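Local coordinates for telomere length regulator taz1 (Schizosaccharomyces pombe, PDB 4ZMI), which binds double-stranded telomeric DNA as a homodimer-forming protein, regulates telomere length and is required for telomere-adjacent gene silencing and normal meiosis or sporulation in fission yeast, at residues F78-K83 against C170-S175; T119-V124 against S164-S169; A19-Q24 against Y59-Q64; E72-F77 against L107-D112. All coordinates share one frame; numbering follows the deposited sequence. Where two conformers were deposited one is given.

Contact 1 of 4, residues F78-K83 against C170-S175; sequences FSYIRK and CLPYTS. With MG (magnesium ion), chain B.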
# COMPACT_ATOMS: atom_id res chain seq x y z
N PHE A 78 3.34 9.04 2.36
CA PHE A 78 3.31 10.01 3.44
C PHE A 78 4.69 10.25 4.03
O PHE A 78 5.00 11.37 4.45
CB PHE A 78 2.27 9.62 4.49
CG PHE A 78 0.86 9.73 4.00
CD1 PHE A 78 0.16 8.62 3.56
CD2 PHE A 78 0.23 10.97 3.93
CE1 PHE A 78 -1.13 8.74 3.09
CE2 PHE A 78 -1.05 11.09 3.47
CZ PHE A 78 -1.74 9.97 3.04
N SER A 79 5.54 9.24 4.01
CA SER A 79 6.91 9.46 4.45
C SER A 79 7.61 10.45 3.53
O SER A 79 8.39 11.26 3.97
CB SER A 79 7.70 8.16 4.51
OG SER A 79 7.81 7.56 3.23
N TYR A 80 7.32 10.37 2.24
CA TYR A 80 7.97 11.24 1.27
C TYR A 80 7.47 12.68 1.43
O TYR A 80 8.25 13.61 1.54
CB TYR A 80 7.67 10.72 -0.13
CG TYR A 80 8.35 11.46 -1.26
CD1 TYR A 80 9.48 10.94 -1.86
CD2 TYR A 80 7.82 12.63 -1.75
CE1 TYR A 80 10.09 11.59 -2.91
CE2 TYR A 80 8.44 13.31 -2.80
CZ TYR A 80 9.57 12.78 -3.37
OH TYR A 80 10.16 13.42 -4.42
N ILE A 81 6.15 12.84 1.46
CA ILE A 81 5.50 14.12 1.67
C ILE A 81 5.93 14.79 2.97
O ILE A 81 6.11 16.00 3.01
CB ILE A 81 3.99 13.95 1.68
CG1 ILE A 81 3.51 13.51 0.30
CG2 ILE A 81 3.32 15.24 2.09
CD1 ILE A 81 2.02 13.29 0.22
N ARG A 82 6.11 14.01 4.04
CA ARG A 82 6.55 14.61 5.30
C ARG A 82 8.01 15.03 5.23
O ARG A 82 8.40 16.03 5.82
CB ARG A 82 6.34 13.66 6.47
CG ARG A 82 6.87 14.20 7.80
CD ARG A 82 6.76 13.18 8.93
NE ARG A 82 5.67 12.26 8.68
CZ ARG A 82 5.83 11.01 8.27
NH1 ARG A 82 7.06 10.53 8.10
NH2 ARG A 82 4.78 10.24 8.05
N LYS A 83 8.80 14.25 4.50
CA LYS A 83 10.24 14.50 4.39
C LYS A 83 10.63 15.75 3.59
O LYS A 83 11.48 16.51 4.02
CB LYS A 83 10.95 13.29 3.79
CG LYS A 83 12.42 13.54 3.50
CD LYS A 83 13.16 13.74 4.81
CE LYS A 83 14.64 14.04 4.59
NZ LYS A 83 15.42 13.73 5.83
N CYS A 170 9.42 -1.02 -4.40
CA CYS A 170 8.12 -0.40 -4.17
C CYS A 170 8.21 0.91 -3.40
O CYS A 170 7.19 1.37 -2.89
CB CYS A 170 7.21 -1.35 -3.37
SG CYS A 170 6.78 -2.93 -4.16
N LEU A 171 9.40 1.48 -3.27
CA LEU A 171 9.57 2.74 -2.55
C LEU A 171 10.26 3.79 -3.43
O LEU A 171 11.12 3.44 -4.26
CB LEU A 171 10.38 2.55 -1.27
CG LEU A 171 9.76 1.66 -0.19
CD1 LEU A 171 10.77 1.45 0.89
CD2 LEU A 171 8.53 2.32 0.39
N PRO A 172 9.90 5.07 -3.25
CA PRO A 172 10.51 6.15 -4.04
C PRO A 172 11.82 6.54 -3.37
O PRO A 172 12.19 7.71 -3.28
CB PRO A 172 9.47 7.27 -3.96
CG PRO A 172 8.85 7.07 -2.60
CD PRO A 172 8.83 5.58 -2.37
N TYR A 173 12.51 5.52 -2.87
CA TYR A 173 13.83 5.69 -2.31
C TYR A 173 14.78 4.72 -3.00
O TYR A 173 14.35 3.69 -3.55
CB TYR A 173 13.77 5.46 -0.80
CG TYR A 173 12.69 6.28 -0.15
CD1 TYR A 173 11.57 5.68 0.43
CD2 TYR A 173 12.78 7.68 -0.14
CE1 TYR A 173 10.57 6.44 1.02
CE2 TYR A 173 11.78 8.45 0.45
CZ TYR A 173 10.68 7.84 1.01
OH TYR A 173 9.70 8.64 1.58
N THR A 174 16.06 5.08 -2.96
CA THR A 174 17.08 4.47 -3.78
C THR A 174 17.97 3.48 -3.04
O THR A 174 18.65 2.67 -3.67
CB THR A 174 18.00 5.57 -4.40
OG1 THR A 174 18.56 6.36 -3.35
CG2 THR A 174 17.18 6.46 -5.29
N SER A 175 17.98 3.53 -1.71
CA SER A 175 18.82 2.59 -0.97
C SER A 175 18.27 2.36 0.42
O SER A 175 17.49 3.16 0.93
CB SER A 175 20.23 3.13 -0.87
OG SER A 175 20.24 4.19 0.08
MG MG B . 13.12 2.62 -5.37
O HOH W 1 15.06 1.22 -5.67
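Tyr80 and Pro172 bring the two backbones together, with 7.8 Å between their CA atoms, where the short helix 78-83 meets the loop 170-175 in the all-helical domain of Taz1. The loop links helix 163-168 to helix 176-182 and binds a magnesium ion through two backbone carbonyls. Tyr173 and Tyr80 carry the contact. The Tyr173 ring reaches back so that OH donates a hydrogen bond to Ser79 OG, 2.7 Å away, and Ser79 OG lies in the plane of the ring at its hydroxyl edge. Ser79 suits this place because its small hydroxyl, held between its own N and carbonyl carbon (chi1 62°), can also bond Asp126 OD1, so the chain of hydrogen bonds continues to helix 118-130. The Tyr80 backbone N is only 3.0 Å from Tyr173 OH, yet the angle is too poor for a bond. Beside this, Tyr80 swings its ring away from its own N (chi1 -176°) and over the loop, where CD1 touches Pro172 CG at 4.0 Å; its own hydroxyl bonds Trp3 N. Pro172 CG also sits above one face of the Tyr173 ring, off toward the rim, so the proline ring touches both aromatics. Across the loop, the magnesium ion, whose site also includes Leu168, is bound by Leu171 O at 2.4 Å, Tyr173 O at 2.5 Å and a water at 2.4 Å.

Contact 2 of 4, residues T119-V124 against S164-S169; sequences TLRSIV and SEFILS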
# COMPACT_ATOMS: atom_id res chain seq x y z
N THR A 119 1.39 -2.52 -4.56
CA THR A 119 0.83 -1.29 -3.98
C THR A 119 0.59 -1.43 -2.49
O THR A 119 0.82 -0.51 -1.72
CB THR A 119 -0.48 -0.88 -4.63
OG1 THR A 119 -0.33 -0.91 -6.05
CG2 THR A 119 -0.88 0.52 -4.20
N LEU A 120 0.10 -2.60 -2.08
CA LEU A 120 -0.07 -2.86 -0.66
C LEU A 120 1.31 -2.87 0.00
O LEU A 120 1.50 -2.33 1.10
CB LEU A 120 -0.79 -4.19 -0.46
CG LEU A 120 -2.25 -4.06 -0.85
CD1 LEU A 120 -2.98 -5.41 -0.80
CD2 LEU A 120 -2.91 -3.06 0.06
N ARG A 121 2.29 -3.46 -0.68
CA ARG A 121 3.65 -3.44 -0.14
C ARG A 121 4.10 -2.00 0.11
O ARG A 121 4.64 -1.69 1.18
CB ARG A 121 4.62 -4.14 -1.08
CG ARG A 121 5.85 -4.62 -0.35
CD ARG A 121 6.89 -5.13 -1.31
NE ARG A 121 6.30 -6.11 -2.20
CZ ARG A 121 6.94 -6.64 -3.23
NH1 ARG A 121 8.18 -6.28 -3.47
NH2 ARG A 121 6.32 -7.52 -4.00
N SER A 122 3.84 -1.12 -0.86
CA SER A 122 4.21 0.29 -0.73
C SER A 122 3.54 0.88 0.48
O SER A 122 4.17 1.56 1.27
CB SER A 122 3.79 1.08 -1.98
OG SER A 122 4.55 0.63 -3.07
N ILE A 123 2.23 0.65 0.61
CA ILE A 123 1.48 1.29 1.69
C ILE A 123 1.95 0.81 3.05
O ILE A 123 2.18 1.63 3.94
CB ILE A 123 -0.03 1.10 1.53
CG1 ILE A 123 -0.47 1.72 0.21
CG2 ILE A 123 -0.80 1.76 2.68
CD1 ILE A 123 -1.82 1.25 -0.24
N VAL A 124 2.10 -0.50 3.22
CA VAL A 124 2.63 -1.05 4.48
C VAL A 124 4.03 -0.50 4.84
O VAL A 124 4.25 -0.09 5.97
CB VAL A 124 2.67 -2.60 4.46
CG1 VAL A 124 3.28 -3.15 5.75
CG2 VAL A 124 1.28 -3.17 4.25
N SER A 164 16.35 -6.60 -0.18
CA SER A 164 16.61 -5.22 -0.63
C SER A 164 15.74 -4.85 -1.79
O SER A 164 15.17 -3.76 -1.85
CB SER A 164 18.06 -5.07 -1.10
OG SER A 164 18.93 -4.97 -0.00
N GLU A 165 15.70 -5.77 -2.75
CA GLU A 165 14.95 -5.56 -3.97
C GLU A 165 13.46 -5.63 -3.62
O GLU A 165 12.67 -4.82 -4.09
CB GLU A 165 15.40 -6.61 -5.00
CG GLU A 165 14.81 -6.49 -6.39
CD GLU A 165 15.62 -7.27 -7.42
OE1 GLU A 165 16.00 -8.43 -7.12
OE2 GLU A 165 15.90 -6.71 -8.51
N PHE A 166 13.09 -6.55 -2.74
CA PHE A 166 11.69 -6.69 -2.29
C PHE A 166 11.17 -5.38 -1.68
O PHE A 166 10.06 -4.97 -1.92
CB PHE A 166 11.61 -7.83 -1.27
CG PHE A 166 10.21 -8.21 -0.90
CD1 PHE A 166 9.53 -9.21 -1.59
CD2 PHE A 166 9.56 -7.57 0.14
CE1 PHE A 166 8.25 -9.56 -1.27
CE2 PHE A 166 8.27 -7.92 0.47
CZ PHE A 166 7.62 -8.91 -0.23
N ILE A 167 12.01 -4.72 -0.89
CA ILE A 167 11.65 -3.48 -0.22
C ILE A 167 11.72 -2.25 -1.13
O ILE A 167 10.75 -1.51 -1.25
CB ILE A 167 12.59 -3.26 0.98
CG1 ILE A 167 12.29 -4.31 2.07
CG2 ILE A 167 12.50 -1.80 1.47
CD1 ILE A 167 13.40 -4.44 3.09
N LEU A 168 12.85 -2.04 -1.78
CA LEU A 168 13.10 -0.81 -2.54
C LEU A 168 12.34 -0.69 -3.88
O LEU A 168 12.04 0.41 -4.33
CB LEU A 168 14.59 -0.66 -2.79
CG LEU A 168 15.41 -0.48 -1.53
CD1 LEU A 168 16.89 -0.71 -1.83
CD2 LEU A 168 15.17 0.92 -0.92
N SER A 169 12.03 -1.82 -4.50
CA SER A 169 11.32 -1.82 -5.76
C SER A 169 9.94 -1.16 -5.61
O SER A 169 9.35 -0.78 -6.58
CB SER A 169 11.14 -3.25 -6.24
OG SER A 169 10.19 -3.90 -5.41
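The guanidinium of Arg121 lies flat on one face of the Phe166 ring, the two planes only 5° apart and their centres separated by 3.8 Å. This is a stacked cation-pi contact: CZ stands almost directly over the ring centroid, and the methylene CD adds a CH-pi touch, 3.6 Å from Phe166 CE2. At the guanidinium edge, and close to its plane, is the backbone oxygen of the same phenylalanine. Arg121 NH1 gives it a hydrogen bond of 2.8 Å to Phe166 O, meeting a lone pair in the carbonyl plane with an N-H...O angle of 154°. Arginine reaches both targets because its chain leaves helix 118-130 extended and then bends at chi3 (-52°), which lays the head along the ring. NH2 is bonded to Lys116 O, while the shaft packs against Cys170, and Tyr152 of helix 137-154 also touches the side chain. The contact thus ties helix 118-130 to helix 163-168 within the helical domain, just ahead of the magnesium-binding loop. Leu168, two residues beyond Phe166, belongs to that metal site. A buried cation is therefore accommodated in two ways, with pi electrons against its face and the carbonyl oxygens Phe166 O and Lys116 O accepting its N-H groups.

Contact 3 of 4, residues A19-Q24 against Y59-Q64; sequences ANMAEQ and YEFNEQ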
# COMPACT_ATOMS: atom_id res chain seq x y z
N ALA A 19 -10.54 12.22 -4.82
CA ALA A 19 -10.80 11.52 -3.57
C ALA A 19 -12.25 11.05 -3.48
O ALA A 19 -12.52 9.93 -3.04
CB ALA A 19 -10.45 12.40 -2.38
N ASN A 20 -13.19 11.89 -3.92
CA ASN A 20 -14.61 11.53 -3.88
C ASN A 20 -14.96 10.35 -4.78
O ASN A 20 -15.59 9.39 -4.33
CB ASN A 20 -15.50 12.73 -4.23
CG ASN A 20 -15.74 13.64 -3.05
OD1 ASN A 20 -15.45 13.27 -1.91
ND2 ASN A 20 -16.27 14.83 -3.32
N MET A 21 -14.56 10.41 -6.05
CA MET A 21 -14.77 9.29 -6.96
C MET A 21 -14.06 8.05 -6.41
O MET A 21 -14.51 6.92 -6.63
CB MET A 21 -14.25 9.62 -8.36
CG MET A 21 -14.72 10.96 -8.91
SD MET A 21 -13.60 11.57 -10.19
CE MET A 21 -13.72 10.26 -11.41
N ALA A 22 -12.97 8.26 -5.69
CA ALA A 22 -12.22 7.17 -5.10
C ALA A 22 -13.03 6.47 -4.02
O ALA A 22 -13.10 5.25 -4.00
CB ALA A 22 -10.90 7.68 -4.53
N GLU A 23 -13.64 7.25 -3.13
CA GLU A 23 -14.40 6.66 -2.03
C GLU A 23 -15.71 6.05 -2.50
O GLU A 23 -16.33 5.25 -1.80
CB GLU A 23 -14.63 7.66 -0.90
CG GLU A 23 -13.95 7.25 0.40
CD GLU A 23 -13.90 8.38 1.41
OE1 GLU A 23 -14.33 9.50 1.06
OE2 GLU A 23 -13.44 8.14 2.54
N GLN A 24 -16.13 6.43 -3.71
CA GLN A 24 -17.25 5.79 -4.36
C GLN A 24 -16.90 4.34 -4.61
O GLN A 24 -17.60 3.43 -4.16
CB GLN A 24 -17.58 6.49 -5.68
CG GLN A 24 -18.52 5.71 -6.58
CD GLN A 24 -19.70 6.55 -7.04
OE1 GLN A 24 -20.12 7.47 -6.35
NE2 GLN A 24 -20.23 6.24 -8.22
N TYR A 59 -9.54 -0.04 -13.14
CA TYR A 59 -8.20 0.17 -13.67
C TYR A 59 -8.06 1.49 -14.46
O TYR A 59 -6.99 2.10 -14.42
CB TYR A 59 -7.73 -1.03 -14.51
CG TYR A 59 -7.31 -2.23 -13.67
CD1 TYR A 59 -8.26 -2.96 -12.95
CD2 TYR A 59 -5.98 -2.66 -13.62
CE1 TYR A 59 -7.89 -4.06 -12.18
CE2 TYR A 59 -5.61 -3.77 -12.85
CZ TYR A 59 -6.57 -4.46 -12.13
OH TYR A 59 -6.24 -5.56 -11.37
N GLU A 60 -9.12 1.93 -15.15
CA GLU A 60 -9.03 3.20 -15.88
C GLU A 60 -8.91 4.39 -14.92
O GLU A 60 -8.12 5.30 -15.15
CB GLU A 60 -10.19 3.40 -16.88
CG GLU A 60 -11.50 3.84 -16.24
CD GLU A 60 -12.53 4.28 -17.25
OE1 GLU A 60 -12.17 5.06 -18.16
OE2 GLU A 60 -13.71 3.86 -17.13
N PHE A 61 -9.69 4.38 -13.85
CA PHE A 61 -9.59 5.44 -12.87
C PHE A 61 -8.20 5.46 -12.23
O PHE A 61 -7.61 6.53 -12.04
CB PHE A 61 -10.66 5.29 -11.80
CG PHE A 61 -10.59 6.32 -10.73
CD1 PHE A 61 -11.00 7.62 -10.98
CD2 PHE A 61 -10.15 6.00 -9.46
CE1 PHE A 61 -10.94 8.58 -9.98
CE2 PHE A 61 -10.10 6.95 -8.46
CZ PHE A 61 -10.50 8.24 -8.72
N ASN A 62 -7.66 4.28 -11.93
CA ASN A 62 -6.33 4.16 -11.35
C ASN A 62 -5.25 4.59 -12.31
O ASN A 62 -4.26 5.18 -11.92
CB ASN A 62 -6.06 2.73 -10.91
CG ASN A 62 -4.64 2.51 -10.46
OD1 ASN A 62 -3.82 1.99 -11.21
ND2 ASN A 62 -4.34 2.89 -9.22
N GLU A 63 -5.46 4.28 -13.58
CA GLU A 63 -4.56 4.72 -14.64
C GLU A 63 -4.47 6.25 -14.73
O GLU A 63 -3.36 6.79 -14.81
CB GLU A 63 -5.01 4.16 -15.98
CG GLU A 63 -4.19 4.65 -17.15
CD GLU A 63 -2.94 3.84 -17.35
OE1 GLU A 63 -2.83 2.78 -16.70
OE2 GLU A 63 -2.08 4.26 -18.16
N GLN A 64 -5.61 6.95 -14.75
CA GLN A 64 -5.60 8.41 -14.84
C GLN A 64 -4.89 8.97 -13.62
O GLN A 64 -4.01 9.81 -13.74
CB GLN A 64 -7.03 9.01 -14.93
CG GLN A 64 -7.05 10.57 -15.05
CD GLN A 64 -8.34 11.23 -14.55
OE1 GLN A 64 -9.38 10.57 -14.40
NE2 GLN A 64 -8.28 12.53 -14.29
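A single ring, that of Phe61, supplies the whole of one side of this helix-to-helix contact, and it runs so deep that Phe61 CZ comes within 3.9 Å of the backbone N of Ala22. Phe61 achieves this by pointing its CB at the facing helix and holding CG anti to its own N (chi1 178°), which carries the ring straight across. Met21 comes obliquely against one part of it. The methionine chain folds back at chi3 (61°), bringing the methyl CE to 3.5 Å from Phe61 CE1, while CB lies 3.8 Å from the same carbon. The sulfur takes part as well, in a Met-aromatic contact: SD is 5.3 Å from the ring centroid and approaches obliquely, well away from the ring normal. A flexible, polarisable thioether is well suited to follow the outline of a ring in this way. On the other part, Ala22 offers only a methyl, CB at 4.1 Å from Phe61 CE2, and its smallness probably lets the ring come so near the main chain. Everything here is dispersion and shape. Ile18 and Lys25 of helix 5-35 also touch Phe61, so the ring sits as a knob in a hole made by Ile18, Met21, Ala22 and Lys25, the classical knobs-into-holes spacing. In the fold, which has no strands, the contact pairs the long helix 5-35 with helix 52-68, and helix 95-107 joins the packing: its Phe104 meets Phe61 edge-to-face and also touches Ala22.

Contact 4 of 4, residues E72-F77 against L107-D112; sequences EFRTIF and LIDLLD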
# COMPACT_ATOMS: atom_id res chain seq x y z
N GLU A 72 4.39 7.36 -9.68
CA GLU A 72 5.22 6.37 -10.35
C GLU A 72 5.26 5.07 -9.57
O GLU A 72 5.45 4.00 -10.16
CB GLU A 72 6.64 6.91 -10.45
CG GLU A 72 7.62 6.05 -11.27
CD GLU A 72 9.09 6.50 -11.12
OE1 GLU A 72 9.36 7.53 -10.44
OE2 GLU A 72 9.99 5.82 -11.67
N PHE A 73 5.14 5.17 -8.24
CA PHE A 73 5.13 3.99 -7.36
C PHE A 73 3.71 3.62 -6.92
O PHE A 73 3.51 2.99 -5.88
CB PHE A 73 6.13 4.15 -6.20
CG PHE A 73 7.54 4.13 -6.68
CD1 PHE A 73 8.14 5.29 -7.13
CD2 PHE A 73 8.22 2.94 -6.78
CE1 PHE A 73 9.42 5.26 -7.64
CE2 PHE A 73 9.50 2.92 -7.28
CZ PHE A 73 10.11 4.08 -7.70
N ARG A 74 2.75 4.10 -7.70
CA ARG A 74 1.39 3.56 -7.74
C ARG A 74 0.46 4.08 -6.67
O ARG A 74 -0.74 3.79 -6.68
CB ARG A 74 1.41 2.03 -7.69
CG ARG A 74 2.21 1.42 -8.82
CD ARG A 74 2.83 0.08 -8.44
NE ARG A 74 2.29 -0.97 -9.28
CZ ARG A 74 1.33 -1.80 -8.89
NH1 ARG A 74 0.87 -1.70 -7.65
NH2 ARG A 74 0.85 -2.72 -9.71
N THR A 75 1.01 4.84 -5.73
CA THR A 75 0.22 5.29 -4.60
C THR A 75 0.93 6.48 -3.95
O THR A 75 1.93 6.98 -4.46
CB THR A 75 0.07 4.15 -3.58
OG1 THR A 75 -0.76 4.58 -2.50
CG2 THR A 75 1.42 3.81 -3.02
N ILE A 76 0.39 6.92 -2.82
CA ILE A 76 0.86 8.11 -2.15
C ILE A 76 1.80 7.76 -1.02
O ILE A 76 1.54 6.83 -0.26
CB ILE A 76 -0.31 8.84 -1.51
CG1 ILE A 76 -1.33 9.26 -2.57
CG2 ILE A 76 0.20 10.02 -0.69
CD1 ILE A 76 -0.77 10.22 -3.59
N PHE A 77 2.88 8.51 -0.88
CA PHE A 77 3.85 8.24 0.17
C PHE A 77 3.95 9.32 1.21
O PHE A 77 4.57 10.37 0.98
CB PHE A 77 5.20 7.94 -0.45
CG PHE A 77 5.21 6.66 -1.19
CD1 PHE A 77 4.81 6.60 -2.51
CD2 PHE A 77 5.54 5.48 -0.53
CE1 PHE A 77 4.80 5.40 -3.19
CE2 PHE A 77 5.53 4.27 -1.18
CZ PHE A 77 5.15 4.22 -2.53
N LEU A 107 -6.90 -1.10 -2.02
CA LEU A 107 -8.02 -2.05 -2.23
C LEU A 107 -7.96 -2.78 -3.56
O LEU A 107 -8.07 -3.99 -3.60
CB LEU A 107 -9.35 -1.31 -2.18
CG LEU A 107 -10.47 -1.59 -1.19
CD1 LEU A 107 -11.81 -1.15 -1.83
CD2 LEU A 107 -10.52 -3.03 -0.72
N ILE A 108 -7.78 -2.05 -4.66
CA ILE A 108 -7.80 -2.67 -5.99
C ILE A 108 -6.57 -3.53 -6.26
O ILE A 108 -6.55 -4.30 -7.22
CB ILE A 108 -7.90 -1.63 -7.13
CG1 ILE A 108 -6.60 -0.84 -7.27
CG2 ILE A 108 -9.06 -0.68 -6.93
CD1 ILE A 108 -6.64 0.15 -8.40
N ASP A 109 -5.53 -3.34 -5.45
CA ASP A 109 -4.30 -4.11 -5.56
C ASP A 109 -4.57 -5.53 -5.07
O ASP A 109 -3.79 -6.45 -5.34
CB ASP A 109 -3.16 -3.45 -4.77
CG ASP A 109 -1.79 -4.04 -5.08
OD1 ASP A 109 -1.55 -4.44 -6.24
OD2 ASP A 109 -0.93 -4.09 -4.17
N LEU A 110 -5.69 -5.71 -4.37
CA LEU A 110 -6.15 -7.05 -3.97
C LEU A 110 -6.55 -7.87 -5.18
O LEU A 110 -6.77 -9.07 -5.07
CB LEU A 110 -7.36 -6.93 -3.05
CG LEU A 110 -7.04 -6.31 -1.70
CD1 LEU A 110 -8.33 -5.91 -1.00
CD2 LEU A 110 -6.19 -7.27 -0.85
N LEU A 111 -6.68 -7.20 -6.32
CA LEU A 111 -7.08 -7.85 -7.56
C LEU A 111 -5.89 -8.43 -8.32
O LEU A 111 -6.05 -9.07 -9.36
CB LEU A 111 -7.86 -6.88 -8.45
CG LEU A 111 -9.17 -6.33 -7.86
CD1 LEU A 111 -9.86 -5.36 -8.79
CD2 LEU A 111 -10.11 -7.49 -7.50
N ASP A 112 -4.68 -8.20 -7.82
CA ASP A 112 -3.46 -8.65 -8.51
C ASP A 112 -3.32 -10.17 -8.40
O ASP A 112 -2.83 -10.68 -7.40
CB ASP A 112 -2.24 -7.94 -7.91
CG ASP A 112 -0.92 -8.55 -8.36
OD1 ASP A 112 -0.90 -9.26 -9.39
OD2 ASP A 112 0.10 -8.32 -7.68
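Arg74 and Asp109 face each other as a long salt bridge, with Arg74 NH1 3.9 Å from Asp109 OD1. The two side chains cross at about a right angle, and the guanidinium and carboxylate planes are turned 64° from one another. OD1 lies at the edge of the guanidinium, near its plane, but the twist and the length exclude the flat two-pronged pairing that these groups can make; the position of NH1 is itself doubtful. Asp109 holds CG anti to its own N (chi1 -168°), which sends the carboxylate out toward the arginine. Both residues lie in connecting loops of the helical domain: 72-77 leads from helix 52-68 to helix 78-83, and 107-112 leads off from the end of helix 95-107 toward helix 118-130. Aspartate has a second task here, since its other oxygen, OD2, accepts a hydrogen bond from Leu120 N and a weak one from Thr119 N. Those amides belong to the first turn of helix 118-130, whose positive end would be expected to stabilise the carboxylate. Asp112 stands nearby: its OD2, bonded to His117 N while OD1 bonds Thr114 OG1, is 6.0 Å from Arg74 NH2 and may add weak attraction at most.

In the fold
Contacts 1, 2 and 3 are largely buried, while contact 4 is smaller and has a partly exposed arginine. Contact 2 holds helix 163-168 and contact 1 the loop that follows it: Ser122 OG hydrogen-bonds Cys170 O, and both hold residues of the magnesium site. Contact 2 also adjoins contact 4, because the start of helix 118-130 meets Asp109. Contact 3 is farther off, about 23 Å from contact 1 between centres, and reaches the rest through contact 4, where Tyr59 packs on Leu111 and Asn62 on Ile108. The chemistry follows place: apolar packing between helices in contact 3, mixed polar and aromatic in contacts 1 (helix to loop) and 2 (helix to helix), and a long charge pair between loops.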